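Integrase (Bovine immunodeficiency virus, PDB 3KKS) probably catalyses the insertion of viral DNA into the host genome, here represented by its catalytic core domain of the RNase H-like fold. Local coordinates at residues Leu43-Leu48 and Glu71-Tyr76. Sequence-based numbering, arbitrary orientation.
Sequences LCILQL and ENLCKY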
loop_
_atom_site.group_PDB
_atom_site.type_symbol
_atom_site.label_atom_id
_atom_site.label_comp_id
_atom_site.label_asym_id
_atom_site.label_seq_id
_atom_site.Cartn_x
_atom_site.Cartn_y
_atom_site.Cartn_z
ATOM N N LEU A 43 2.346 9.914 8.582
ATOM C CA LEU A 43 2.596 10.723 7.392
ATOM C C LEU A 43 2.155 9.920 6.155
ATOM O O LEU A 43 1.508 10.455 5.254
ATOM C CB LEU A 43 4.086 11.066 7.310
ATOM C CG LEU A 43 4.530 12.495 7.649
ATOM C CD1 LEU A 43 3.551 13.145 8.589
ATOM C CD2 LEU A 43 5.929 12.469 8.245
ATOM N N CYS A 44 2.500 8.634 6.132
ATOM C CA CYS A 44 2.127 7.757 5.030
ATOM C C CYS A 44 0.611 7.643 4.873
ATOM O O CYS A 44 0.098 7.691 3.757
ATOM C CB CYS A 44 2.729 6.367 5.230
ATOM S SG CYS A 44 4.505 6.288 4.905
ATOM N N ILE A 45 -0.100 7.489 5.988
ATOM C CA ILE A 45 -1.559 7.385 5.945
ATOM C C ILE A 45 -2.178 8.682 5.427
ATOM O O ILE A 45 -3.120 8.653 4.646
ATOM C CB ILE A 45 -2.148 7.076 7.344
ATOM C CG1 ILE A 45 -1.694 5.693 7.816
ATOM C CG2 ILE A 45 -3.669 7.127 7.295
ATOM C CD1 ILE A 45 -2.173 5.347 9.220
ATOM N N LEU A 46 -1.652 9.818 5.871
ATOM C CA LEU A 46 -2.166 11.111 5.422
ATOM C C LEU A 46 -1.983 11.271 3.917
ATOM O O LEU A 46 -2.858 11.815 3.240
ATOM C CB LEU A 46 -1.481 12.254 6.181
ATOM C CG LEU A 46 -2.036 12.468 7.602
ATOM C CD1 LEU A 46 -1.142 13.398 8.388
ATOM C CD2 LEU A 46 -3.447 13.028 7.530
ATOM N N GLN A 47 -0.852 10.791 3.399
ATOM C CA GLN A 47 -0.570 10.842 1.960
ATOM C C GLN A 47 -1.546 9.928 1.214
ATOM O O GLN A 47 -2.068 10.278 0.159
ATOM C CB GLN A 47 0.850 10.355 1.667
ATOM C CG GLN A 47 1.985 11.320 1.999
ATOM C CD GLN A 47 2.389 12.193 0.815
ATOM O OE1 GLN A 47 2.457 11.723 -0.324
ATOM N NE2 GLN A 47 2.678 13.463 1.084
ATOM N N LEU A 48 -1.777 8.741 1.770
ATOM C CA LEU A 48 -2.681 7.775 1.159
ATOM C C LEU A 48 -4.103 8.323 1.108
ATOM O O LEU A 48 -4.777 8.239 0.081
ATOM C CB LEU A 48 -2.683 6.471 1.956
ATOM C CG LEU A 48 -3.341 5.297 1.226
ATOM C CD1 LEU A 48 -2.439 4.842 0.072
ATOM C CD2 LEU A 48 -3.572 4.155 2.193
ATOM N N GLU A 71 -4.238 5.303 15.994
ATOM C CA GLU A 71 -5.624 5.021 16.344
ATOM C C GLU A 71 -6.461 6.294 16.291
ATOM O O GLU A 71 -7.564 6.303 15.751
ATOM C CB GLU A 71 -5.701 4.410 17.744
ATOM C CG GLU A 71 -6.123 2.940 17.759
ATOM C CD GLU A 71 -5.024 2.014 18.247
ATOM O OE1 GLU A 71 -4.448 2.293 19.324
ATOM O OE2 GLU A 71 -4.744 1.006 17.561
ATOM N N ASN A 72 -5.942 7.375 16.854
ATOM C CA ASN A 72 -6.684 8.627 16.826
ATOM C C ASN A 72 -6.712 9.234 15.415
ATOM O O ASN A 72 -7.699 9.851 15.019
ATOM C CB ASN A 72 -6.093 9.623 17.826
ATOM C CG ASN A 72 -6.351 9.219 19.273
ATOM O OD1 ASN A 72 -7.255 8.436 19.562
ATOM N ND2 ASN A 72 -5.566 9.768 20.189
ATOM N N LEU A 73 -5.635 9.050 14.657
ATOM C CA LEU A 73 -5.574 9.580 13.300
ATOM C C LEU A 73 -6.673 8.970 12.428
ATOM O O LEU A 73 -7.332 9.673 11.659
ATOM C CB LEU A 73 -4.202 9.302 12.677
ATOM C CG LEU A 73 -4.079 9.679 11.198
ATOM C CD1 LEU A 73 -4.531 11.117 11.005
ATOM C CD2 LEU A 73 -2.650 9.491 10.721
ATOM N N CYS A 74 -6.876 7.662 12.554
ATOM C CA CYS A 74 -7.906 6.991 11.778
ATOM C C CYS A 74 -9.296 7.431 12.216
ATOM O O CYS A 74 -10.208 7.521 11.395
ATOM C CB CYS A 74 -7.774 5.478 11.908
ATOM S SG CYS A 74 -6.344 4.792 11.040
ATOM N N LYS A 75 -9.469 7.690 13.508
ATOM C CA LYS A 75 -10.769 8.147 13.993
ATOM C C LYS A 75 -11.011 9.543 13.434
ATOM O O LYS A 75 -12.113 9.865 12.997
ATOM C CB LYS A 75 -10.796 8.161 15.524
ATOM C CG LYS A 75 -10.862 6.764 16.117
ATOM C CD LYS A 75 -10.596 6.745 17.610
ATOM C CE LYS A 75 -10.598 5.310 18.123
ATOM N NZ LYS A 75 -10.342 5.216 19.583
ATOM N N TYR A 76 -9.962 10.357 13.431
ATOM C CA TYR A 76 -10.043 11.711 12.908
ATOM C C TYR A 76 -10.368 11.706 11.417
ATOM O O TYR A 76 -11.129 12.545 10.941
ATOM C CB TYR A 76 -8.719 12.446 13.143
ATOM C CG TYR A 76 -8.577 13.706 12.321
ATOM C CD1 TYR A 76 -9.496 14.747 12.450
ATOM C CD2 TYR A 76 -7.547 13.844 11.387
ATOM C CE1 TYR A 76 -9.401 15.892 11.666
ATOM C CE2 TYR A 76 -7.441 14.988 10.596
ATOM C CZ TYR A 76 -8.373 16.009 10.741
ATOM O OH TYR A 76 -8.293 17.143 9.966
#
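Ile45 is where helix 38-51 first meets Leu73 of the neighbouring helix. The contact is made at the root of the isoleucine branch: CB of Ile45 lies 4.2 Å from CD2 of Leu73, the methyl that points across toward helix 38-51. The buried isoleucine side chain also packs on Leu77, just past the end of the second helix.

One residue on, Leu46 leaves its backbone at a slant to the partner helix, and it is the tip that makes up the distance. Its CD2 comes to 4.1 Å from CD1 of Leu73, the two side chains meeting at an angle rather than lying alongside. Leu73 therefore uses its two methyls separately, one for each of two successive residues. What puts them there is its extended first torsion: with CG anti to the backbone N (chi1 174°), the fork is carried straight out from helix 68-76. The touching side chains are all apolar, and the segments bury 187 Å² in all; the closest CA atoms, of Ile45 and Cys74, stay 8.6 Å apart.

Both helices rest against the mixed sheet of this RNase H-like domain. Cys44 and Leu48 pack on Trp18 of strand 15-22, and also reach strand 28-33 through Ile33 and Glu29, respectively. On the second helix, Cys74 and Glu71 touch Lys81 of the outermost strand 80-83, so the leucine contact joins the helix packed on strands 28-33 and 15-22 to the one packed on strand 80-83, at the other end of the strand order.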